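Local coordinates for tungstate ABC transporter, periplasmic tungstate-binding protein (Geobacter sulfurreducens, PDB 3LR1), which probably binds tungstate in the periplasm and delivers it to an ABC transporter for uptake into the cell, at residues Leu24-Pro27 and Phe28-Lys31; Val41-Gly44 and Gln45-Leu49; Arg121-Ser125 and Gly126-Lys130. All blocks are in the same frame, centred on the assembly; numbering follows the deposited sequence.

Contact 1: residues Leu24-Pro27 and Phe28-Lys31; sequences LLPP and FEKK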
ATOM      1  N   LEU A  24      10.810  -1.617 -11.101  1.00 16.96           N
ATOM      2  CA  LEU A  24      10.588  -3.052 -11.110  1.00 16.26           C
ATOM      3  C   LEU A  24      10.143  -3.582 -12.476  1.00 14.70           C
ATOM      4  O   LEU A  24      10.551  -4.692 -12.876  1.00 15.06           O
ATOM      5  CB  LEU A  24       9.526  -3.416 -10.045  1.00 16.36           C
ATOM      6  CG  LEU A  24       9.232  -4.886  -9.777  1.00 16.14           C
ATOM      7  CD1 LEU A  24      10.460  -5.689  -9.311  1.00 14.94           C
ATOM      8  CD2 LEU A  24       8.146  -4.967  -8.742  1.00 15.84           C
ATOM      9  N   LEU A  25       9.265  -2.856 -13.176  1.00 14.05           N
ATOM     10  CA  LEU A  25       8.671  -3.384 -14.389  1.00 12.80           C
ATOM     11  C   LEU A  25       9.538  -3.395 -15.690  1.00 13.68           C
ATOM     12  O   LEU A  25       9.422  -4.304 -16.474  1.00 13.31           O
ATOM     13  CB  LEU A  25       7.287  -2.750 -14.653  1.00 13.28           C
ATOM     14  CG  LEU A  25       6.243  -2.964 -13.552  1.00 14.83           C
ATOM     15  CD1 LEU A  25       4.895  -2.110 -13.840  1.00 18.66           C
ATOM     16  CD2 LEU A  25       5.943  -4.433 -13.413  1.00 15.17           C
ATOM     17  N   PRO A  26      10.370  -2.381 -15.945  1.00 14.63           N
ATOM     18  CA  PRO A  26      11.084  -2.397 -17.231  1.00 14.52           C
ATOM     19  C   PRO A  26      11.915  -3.629 -17.610  1.00 13.99           C
ATOM     20  O   PRO A  26      11.858  -4.066 -18.793  1.00 12.89           O
ATOM     21  CB  PRO A  26      11.886  -1.117 -17.204  1.00 16.63           C
ATOM     22  CG  PRO A  26      11.010  -0.161 -16.407  1.00 15.40           C
ATOM     23  CD  PRO A  26      10.483  -1.069 -15.279  1.00 15.70           C
ATOM     24  N   PRO A  27      12.659  -4.216 -16.669  1.00 13.83           N
ATOM     25  CA  PRO A  27      13.340  -5.452 -17.064  1.00 13.27           C
ATOM     26  C   PRO A  27      12.416  -6.565 -17.487  1.00 11.68           C
ATOM     27  O   PRO A  27      12.745  -7.285 -18.400  1.00 10.82           O
ATOM     28  CB  PRO A  27      14.077  -5.851 -15.817  1.00 15.98           C
ATOM     29  CG  PRO A  27      14.163  -4.527 -15.002  1.00 15.59           C
ATOM     30  CD  PRO A  27      12.894  -3.882 -15.242  1.00 14.00           C
ATOM     31  N   PHE A  28      11.254  -6.690 -16.837  1.00 12.09           N
ATOM     32  CA  PHE A  28      10.210  -7.654 -17.257  1.00 11.53           C
ATOM     33  C   PHE A  28       9.668  -7.299 -18.628  1.00 10.99           C
ATOM     34  O   PHE A  28       9.490  -8.185 -19.489  1.00 10.39           O
ATOM     35  CB  PHE A  28       9.090  -7.707 -16.233  1.00 13.07           C
ATOM     36  CG  PHE A  28       7.969  -8.617 -16.590  1.00 12.96           C
ATOM     37  CD1 PHE A  28       8.116  -9.962 -16.385  1.00 12.33           C
ATOM     38  CD2 PHE A  28       6.801  -8.123 -17.239  1.00 13.98           C
ATOM     39  CE1 PHE A  28       7.099 -10.866 -16.785  1.00 12.64           C
ATOM     40  CE2 PHE A  28       5.751  -8.969 -17.602  1.00 15.72           C
ATOM     41  CZ  PHE A  28       5.884 -10.342 -17.388  1.00 15.71           C
ATOM     42  N   GLU A  29       9.378  -6.021 -18.847  1.00 10.68           N
ATOM     43  CA  GLU A  29       8.867  -5.577 -20.151  1.00 12.27           C
ATOM     44  C   GLU A  29       9.838  -5.896 -21.279  1.00 11.29           C
ATOM     45  O   GLU A  29       9.446  -6.409 -22.341  1.00 10.72           O
ATOM     46  CB  GLU A  29       8.511  -4.093 -20.108  1.00 12.26           C
ATOM     47  CG  GLU A  29       7.314  -3.789 -19.151  1.00 15.55           C
ATOM     48  CD  GLU A  29       7.041  -2.293 -18.917  1.00 16.73           C
ATOM     49  OE1 GLU A  29       8.010  -1.521 -18.644  1.00 20.90           O
ATOM     50  OE2 GLU A  29       5.857  -1.895 -19.001  1.00 16.10           O
ATOM     51  N   LYS A  30      11.120  -5.633 -21.030  1.00 11.00           N
ATOM     52  CA  LYS A  30      12.156  -5.919 -22.031  1.00  9.53           C
ATOM     53  C   LYS A  30      12.269  -7.406 -22.265  1.00  9.14           C
ATOM     54  O   LYS A  30      12.348  -7.861 -23.405  1.00  9.91           O
ATOM     55  CB  LYS A  30      13.485  -5.329 -21.568  1.00  8.86           C
ATOM     56  CG  LYS A  30      14.596  -5.462 -22.570  1.00 11.24           C
ATOM     57  CD  LYS A  30      15.835  -4.671 -22.139  1.00 14.03           C
ATOM     58  CE  LYS A  30      16.882  -4.697 -23.237  1.00 18.12           C
ATOM     59  NZ  LYS A  30      16.481  -4.065 -24.527  1.00 25.42           N
ATOM     60  N   LYS A  31      12.277  -8.189 -21.196  1.00  9.43           N
ATOM     61  CA  LYS A  31      12.506  -9.628 -21.377  1.00 10.23           C
ATOM     62  C   LYS A  31      11.383 -10.282 -22.178  1.00 11.02           C
ATOM     63  O   LYS A  31      11.638 -11.174 -22.979  1.00 12.20           O
ATOM     64  CB  LYS A  31      12.633 -10.249 -19.998  1.00 11.26           C
ATOM     65  CG  LYS A  31      12.802 -11.807 -19.982  1.00 13.64           C
ATOM     66  CD  LYS A  31      13.101 -12.288 -18.575  1.00 18.12           C
ATOM     67  CE  LYS A  31      13.471 -13.774 -18.676  1.00 21.28           C
ATOM     68  NZ  LYS A  31      13.956 -14.241 -17.410  1.00 24.76           N
TER

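Contact 2: residues Val41-Gly44 and Gln45-Leu49; sequences VGTG and QALKL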
ATOM      1  N   VAL A  41      -5.891   2.614  -8.553  1.00 13.52           N
ATOM      2  CA  VAL A  41      -7.222   3.018  -8.165  1.00 13.84           C
ATOM      3  C   VAL A  41      -7.351   2.786  -6.667  1.00 14.93           C
ATOM      4  O   VAL A  41      -6.360   2.420  -6.003  1.00 15.86           O
ATOM      5  CB  VAL A  41      -8.292   2.299  -9.033  1.00 13.98           C
ATOM      6  CG1 VAL A  41      -8.355   2.918 -10.471  1.00 14.45           C
ATOM      7  CG2 VAL A  41      -8.129   0.798  -9.041  1.00 13.72           C
ATOM      8  N   GLY A  42      -8.518   2.981  -6.079  1.00 13.97           N
ATOM      9  CA  GLY A  42      -8.706   2.579  -4.638  1.00 16.10           C
ATOM     10  C   GLY A  42      -8.607   1.048  -4.442  1.00 15.55           C
ATOM     11  O   GLY A  42      -8.628   0.249  -5.407  1.00 15.31           O
ATOM     12  N   THR A  43      -8.402   0.606  -3.207  1.00 16.27           N
ATOM     13  CA  THR A  43      -8.236  -0.820  -2.906  1.00 16.72           C
ATOM     14  C   THR A  43      -9.420  -1.653  -3.381  1.00 15.68           C
ATOM     15  O   THR A  43      -9.264  -2.732  -3.999  1.00 16.23           O
ATOM     16  CB  THR A  43      -8.017  -1.046  -1.404  1.00 18.22           C
ATOM     17  OG1 THR A  43      -6.816  -0.381  -0.974  1.00 22.88           O
ATOM     18  CG2 THR A  43      -7.854  -2.495  -1.081  1.00 18.42           C
ATOM     19  N   GLY A  44     -10.615  -1.174  -3.055  1.00 15.05           N
ATOM     20  CA  GLY A  44     -11.831  -1.858  -3.428  1.00 14.14           C
ATOM     21  C   GLY A  44     -11.939  -2.000  -4.939  1.00 12.17           C
ATOM     22  O   GLY A  44     -12.287  -3.021  -5.448  1.00 11.91           O
ATOM     23  N   GLN A  45     -11.645  -0.930  -5.655  1.00 12.07           N
ATOM     24  CA  GLN A  45     -11.719  -0.908  -7.119  1.00 11.53           C
ATOM     25  C   GLN A  45     -10.672  -1.780  -7.796  1.00 11.30           C
ATOM     26  O   GLN A  45     -10.950  -2.422  -8.835  1.00 10.61           O
ATOM     27  CB  GLN A  45     -11.714   0.544  -7.653  1.00 10.89           C
ATOM     28  CG  GLN A  45     -11.974   0.665  -9.121  1.00 11.03           C
ATOM     29  CD  GLN A  45     -13.437   0.363  -9.473  1.00 10.53           C
ATOM     30  OE1 GLN A  45     -13.749  -0.753  -9.903  1.00 13.96           O
ATOM     31  NE2 GLN A  45     -14.364   1.333  -9.185  1.00 10.35           N
ATOM     32  N   ALA A  46      -9.510  -1.906  -7.170  1.00 10.98           N
ATOM     33  CA  ALA A  46      -8.462  -2.717  -7.745  1.00 12.31           C
ATOM     34  C   ALA A  46      -8.929  -4.180  -7.756  1.00 11.33           C
ATOM     35  O   ALA A  46      -8.744  -4.874  -8.734  1.00 11.97           O
ATOM     36  CB  ALA A  46      -7.108  -2.527  -6.990  1.00 13.08           C
ATOM     37  N   LEU A  47      -9.615  -4.621  -6.696  1.00 11.37           N
ATOM     38  CA  LEU A  47     -10.153  -5.974  -6.647  1.00 11.37           C
ATOM     39  C   LEU A  47     -11.374  -6.064  -7.535  1.00 11.57           C
ATOM     40  O   LEU A  47     -11.496  -7.072  -8.218  1.00 12.81           O
ATOM     41  CB  LEU A  47     -10.431  -6.340  -5.210  1.00 11.43           C
ATOM     42  CG  LEU A  47      -9.202  -6.469  -4.327  1.00 16.11           C
ATOM     43  CD1 LEU A  47      -9.608  -6.116  -2.895  1.00 22.16           C
ATOM     44  CD2 LEU A  47      -8.653  -7.871  -4.421  1.00 18.72           C
ATOM     45  N   LYS A  48     -12.227  -5.013  -7.599  1.00 10.99           N
ATOM     46  CA  LYS A  48     -13.426  -5.057  -8.471  1.00 11.85           C
ATOM     47  C   LYS A  48     -13.035  -5.244  -9.955  1.00 11.33           C
ATOM     48  O   LYS A  48     -13.702  -5.970 -10.705  1.00 11.58           O
ATOM     49  CB  LYS A  48     -14.327  -3.814  -8.350  1.00 12.60           C
ATOM     50  CG  LYS A  48     -15.126  -3.766  -7.126  1.00 16.91           C
ATOM     51  CD  LYS A  48     -16.065  -2.605  -7.153  1.00 24.04           C
ATOM     52  CE  LYS A  48     -16.859  -2.561  -5.814  1.00 26.32           C
ATOM     53  NZ  LYS A  48     -17.909  -3.614  -5.769  1.00 28.63           N
ATOM     54  N   LEU A  49     -11.934  -4.624 -10.355  1.00 11.23           N
ATOM     55  CA  LEU A  49     -11.433  -4.748 -11.710  1.00 10.85           C
ATOM     56  C   LEU A  49     -11.014  -6.183 -12.015  1.00 11.09           C
ATOM     57  O   LEU A  49     -11.343  -6.715 -13.068  1.00 11.91           O
ATOM     58  CB  LEU A  49     -10.303  -3.771 -11.978  1.00 10.91           C
ATOM     59  CG  LEU A  49     -10.692  -2.290 -12.145  1.00 10.59           C
ATOM     60  CD1 LEU A  49      -9.396  -1.484 -12.167  1.00 11.93           C
ATOM     61  CD2 LEU A  49     -11.567  -2.129 -13.414  1.00 12.25           C
TER

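Contact 3: residues Arg121-Ser125 and Gly126-Lys130; sequences RGDKS and GTHTK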
ATOM      1  N   ARG A 121      -6.718   6.890   7.360  1.00 25.31           N
ATOM      2  CA  ARG A 121      -7.114   6.688   5.959  1.00 24.84           C
ATOM      3  C   ARG A 121      -8.632   6.465   5.913  1.00 26.44           C
ATOM      4  O   ARG A 121      -9.294   6.918   4.964  1.00 26.80           O
ATOM      5  CB  ARG A 121      -6.404   5.507   5.337  1.00 25.18           C
ATOM      6  CG  ARG A 121      -4.899   5.719   5.041  1.00 25.51           C
ATOM      7  CD  ARG A 121      -4.742   6.506   3.739  1.00 26.30           C
ATOM      8  NE  ARG A 121      -5.344   5.757   2.638  1.00 25.07           N
ATOM      9  CZ  ARG A 121      -4.808   4.703   2.036  1.00 24.27           C
ATOM     10  NH1 ARG A 121      -3.595   4.283   2.357  1.00 21.15           N
ATOM     11  NH2 ARG A 121      -5.505   4.065   1.095  1.00 24.84           N
ATOM     12  N   GLY A 122      -9.174   5.782   6.928  1.00 26.54           N
ATOM     13  CA  GLY A 122     -10.607   5.485   6.996  1.00 28.05           C
ATOM     14  C   GLY A 122     -11.236   4.902   5.728  1.00 27.89           C
ATOM     15  O   GLY A 122     -12.320   5.337   5.319  1.00 28.53           O
ATOM     16  N   ASP A 123     -10.579   3.914   5.116  1.00 28.04           N
ATOM     17  CA  ASP A 123     -11.089   3.284   3.899  1.00 28.58           C
ATOM     18  C   ASP A 123     -10.848   1.747   3.948  1.00 29.62           C
ATOM     19  O   ASP A 123     -10.725   1.138   5.010  1.00 28.16           O
ATOM     20  CB  ASP A 123     -10.426   3.958   2.662  1.00 28.73           C
ATOM     21  CG  ASP A 123      -8.857   3.805   2.617  1.00 29.29           C
ATOM     22  OD1 ASP A 123      -8.235   3.294   3.568  1.00 26.15           O
ATOM     23  OD2 ASP A 123      -8.234   4.221   1.594  1.00 28.57           O
ATOM     24  N   LYS A 124     -10.729   1.154   2.783  1.00 30.56           N
ATOM     25  CA  LYS A 124     -10.595  -0.304   2.598  1.00 31.40           C
ATOM     26  C   LYS A 124      -9.181  -0.778   2.901  1.00 30.57           C
ATOM     27  O   LYS A 124      -8.914  -1.985   2.883  1.00 30.57           O
ATOM     28  CB  LYS A 124     -10.878  -0.573   1.068  1.00 32.53           C
ATOM     29  CG  LYS A 124     -11.607  -1.849   0.519  1.00 35.87           C
ATOM     30  CD  LYS A 124     -13.187  -1.912   0.662  1.00 38.30           C
ATOM     31  CE  LYS A 124     -13.971  -0.687   0.069  1.00 39.89           C
ATOM     32  NZ  LYS A 124     -15.310  -0.404   0.747  1.00 38.77           N
ATOM     33  N   SER A 125      -8.230   0.148   3.077  1.00 28.88           N
ATOM     34  CA  SER A 125      -6.871  -0.178   2.683  1.00 27.47           C
ATOM     35  C   SER A 125      -6.116  -1.031   3.681  1.00 27.05           C
ATOM     36  O   SER A 125      -6.453  -1.090   4.836  1.00 25.69           O
ATOM     37  CB  SER A 125      -6.123   1.107   2.449  1.00 27.86           C
ATOM     38  OG  SER A 125      -6.050   1.805   3.674  1.00 27.64           O
ATOM     39  N   GLY A 126      -5.050  -1.683   3.241  1.00 26.51           N
ATOM     40  CA  GLY A 126      -4.197  -2.384   4.196  1.00 26.20           C
ATOM     41  C   GLY A 126      -3.629  -1.416   5.246  1.00 25.77           C
ATOM     42  O   GLY A 126      -3.298  -1.840   6.367  1.00 25.43           O
ATOM     43  N   THR A 127      -3.486  -0.134   4.888  1.00 23.89           N
ATOM     44  CA  THR A 127      -2.936   0.848   5.841  1.00 23.76           C
ATOM     45  C   THR A 127      -3.956   1.076   6.971  1.00 23.62           C
ATOM     46  O   THR A 127      -3.614   1.044   8.166  1.00 23.34           O
ATOM     47  CB  THR A 127      -2.505   2.162   5.171  1.00 22.67           C
ATOM     48  OG1 THR A 127      -1.371   1.906   4.329  1.00 22.03           O
ATOM     49  CG2 THR A 127      -2.127   3.271   6.218  1.00 21.58           C
ATOM     50  N   HIS A 128      -5.210   1.242   6.576  1.00 24.73           N
ATOM     51  CA  HIS A 128      -6.311   1.329   7.531  1.00 25.25           C
ATOM     52  C   HIS A 128      -6.363   0.132   8.466  1.00 24.86           C
ATOM     53  O   HIS A 128      -6.402   0.285   9.668  1.00 24.11           O
ATOM     54  CB  HIS A 128      -7.649   1.470   6.800  1.00 25.93           C
ATOM     55  CG  HIS A 128      -8.788   1.855   7.700  1.00 28.57           C
ATOM     56  ND1 HIS A 128      -8.660   2.812   8.682  1.00 32.14           N
ATOM     57  CD2 HIS A 128     -10.085   1.457   7.735  1.00 30.02           C
ATOM     58  CE1 HIS A 128      -9.822   2.973   9.299  1.00 31.21           C
ATOM     59  NE2 HIS A 128     -10.702   2.159   8.743  1.00 30.69           N
ATOM     60  N   THR A 129      -6.390  -1.068   7.917  1.00 26.12           N
ATOM     61  CA  THR A 129      -6.369  -2.312   8.728  1.00 26.13           C
ATOM     62  C   THR A 129      -5.213  -2.364   9.724  1.00 25.02           C
ATOM     63  O   THR A 129      -5.365  -2.809  10.875  1.00 24.76           O
ATOM     64  CB  THR A 129      -6.273  -3.493   7.776  1.00 26.76           C
ATOM     65  OG1 THR A 129      -7.471  -3.530   7.031  1.00 27.54           O
ATOM     66  CG2 THR A 129      -6.019  -4.837   8.474  1.00 28.68           C
ATOM     67  N   LYS A 130      -4.042  -1.919   9.302  1.00 23.46           N
ATOM     68  CA  LYS A 130      -2.895  -1.950  10.179  1.00 22.73           C
ATOM     69  C   LYS A 130      -3.102  -0.942  11.304  1.00 23.21           C
ATOM     70  O   LYS A 130      -2.812  -1.233  12.501  1.00 21.25           O
ATOM     71  CB  LYS A 130      -1.585  -1.646   9.435  1.00 23.03           C
ATOM     72  CG  LYS A 130      -0.337  -1.546  10.345  1.00 26.56           C
ATOM     73  CD  LYS A 130       0.157  -2.877  10.862  1.00 33.41           C
ATOM     74  CE  LYS A 130       0.780  -2.737  12.247  1.00 37.53           C
ATOM     75  NZ  LYS A 130       2.193  -3.285  12.368  1.00 40.69           N
TER

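Contact 1: residues Leu24-Pro27 and Phe28-Lys31
Glu29 lies alongside Pro26 with both side chains pointing the same way, one turn apart on a single helix. CG of Glu29 stands anti to the carbonyl carbon (chi1 -66°) and the chain runs extended beyond it, which carries the carboxylate back along the helix, and its OE1 comes 4.0 Å from CG of the Pro26 ring. On the way CG of Glu29 passes 3.4 Å from the carbonyl oxygen of Leu25, the same oxygen that takes the backbone N-H of Glu29 at 2.9 Å. Neither Pro26 nor Pro27 has an N-H to give to the preceding turn, hence a kink here, yet both still accept: Lys30 N bonds to Pro26 O at 2.8 Å and Lys31 N to Pro27 O at 3.0 Å. Phe28 has CG anti to the backbone N (chi1 178°), which turns the apolar ring away from the turn before, toward Lys219, Leu220 and Val36; an aromatic residue suits so buried a place, whereas the charged ends of Lys30 and Lys31 lead away on the exposed side. OE2 of Glu29 accepts from the backbone N of Val36, so an alanine here would probably leave that N-H without its mate. Leu25 and Phe28 pack on strand 35-41 and helix 214-224, while Leu24 and Pro27 meet helix 227-235, so helix 20-32 packs against one strand and both C-terminal helices.

Contact 2: residues Val41-Gly44 and Gln45-Leu49
Val41 turns its CG2 methyl onto the first turn of the helix that follows it, and this is the tightly packed part of the contact. The methyl rests 3.6 Å from the backbone N of Ala46 and 4.0 Å from its CB, with CD1 of Leu49, a turn further on, at 4.1 Å. CG2 lies between the backbone N and the carbonyl carbon of its own residue, the crowded position, and from there it reaches both partners. The branched valine thus fills the space against Ala46 and Leu49, and the small methyl of Ala46 lets the two come close. Gly42 holds the N-cap position; having no side chain to cap with, it offers its carbonyl oxygen, which receives Ala46 N at 2.9 Å, and the bond from Lys48 N to Gly44 O is equally short. Between them Thr43 O is held less firmly, with Leu47 N at 3.3 Å and a second weak bond from Ala46 N. Leu47 bends over this oxygen, its CD1 3.6 Å away.

The other side is looser. Gln45 has its CG anti to the backbone N (chi1 -172°), which lays CG 3.8 Å from Val41 CG2, but the chain then bends and its amide leads away. Lys48 likewise brushes Gly44 O with its CG before its amino end departs. Polar and charged ends suit this exposed flank. At the helix start, near Gly42, the backbone N of Gln45 bonds to a glycerol, probably from the crystallisation liquor. The buried flank faces the protein: Thr43 and Leu47 pack on Leu65 of helix 63-71, Leu47 also on Phe69, while Val41 pairs through its backbone with Thr11 and Thr13, and Ser10 OG bonds to Ala46 O, tying this region to strand 6-12 and the start of helix 13-18.

Contact 3: residues Arg121-Ser125 and Gly126-Lys130
The backbone doubles back at Gly122, whose positive phi (48°) suits a residue without a side chain, and enters a helix at Gly126, with Thr129 N bonded to Ser125 O at 3.1 Å. Ser125 is the N-cap: its OG accepts the N-H of His128 at 3.1 Å, nearly straight at 168°, and donates to Asp123 OD1 at 2.6 Å. That oxygen also takes the backbone N of Ser125, from the same face of the carboxylate; the backbone bond closes an Asx turn, and with the hydroxyl two donors grip the oxygen. The other carboxylate oxygen, OD2, offers its syn lone pair to Arg121 NH2 in a 2.8 Å salt bridge, which is likely to steady the guanidinium; Arg121 NE is held by the carbonyl of Gln152. The Arg121 chain crosses Thr127 at about a right angle, CG lying 3.9 Å from the Thr127 CG2 methyl. With its CG anti to the backbone N (chi1 -168°), His128 is carried back toward Gly122, whose CA lies over its ring face in a CH-pi contact, 3.7 Å from the centroid. A capped helix start beside an arginine near bound tungsten is consistent with the oxyanion-binding cleft of a periplasmic binding protein.

In the fold
Contacts 2 and 3 adjoin, their centres 13 Å apart. They touch where Thr43 OG1 meets Ser125 CA at 3.7 Å and Thr43 CB meets Lys124 CB at 3.8 Å, so two helix starts face each other, as across the cleft of a periplasmic binding protein. One bound tungsten ion lies near both, about 4 Å from the Arg121 side chain and about 5 Å from that of Thr43, consistent with a place for tungstate. Contact 1 stands apart, its centre about 24 Å from that of contact 2 and about 30 Å from that of contact 3; a separate bound tungsten ion lies about 8 Å from the Glu29 side chain.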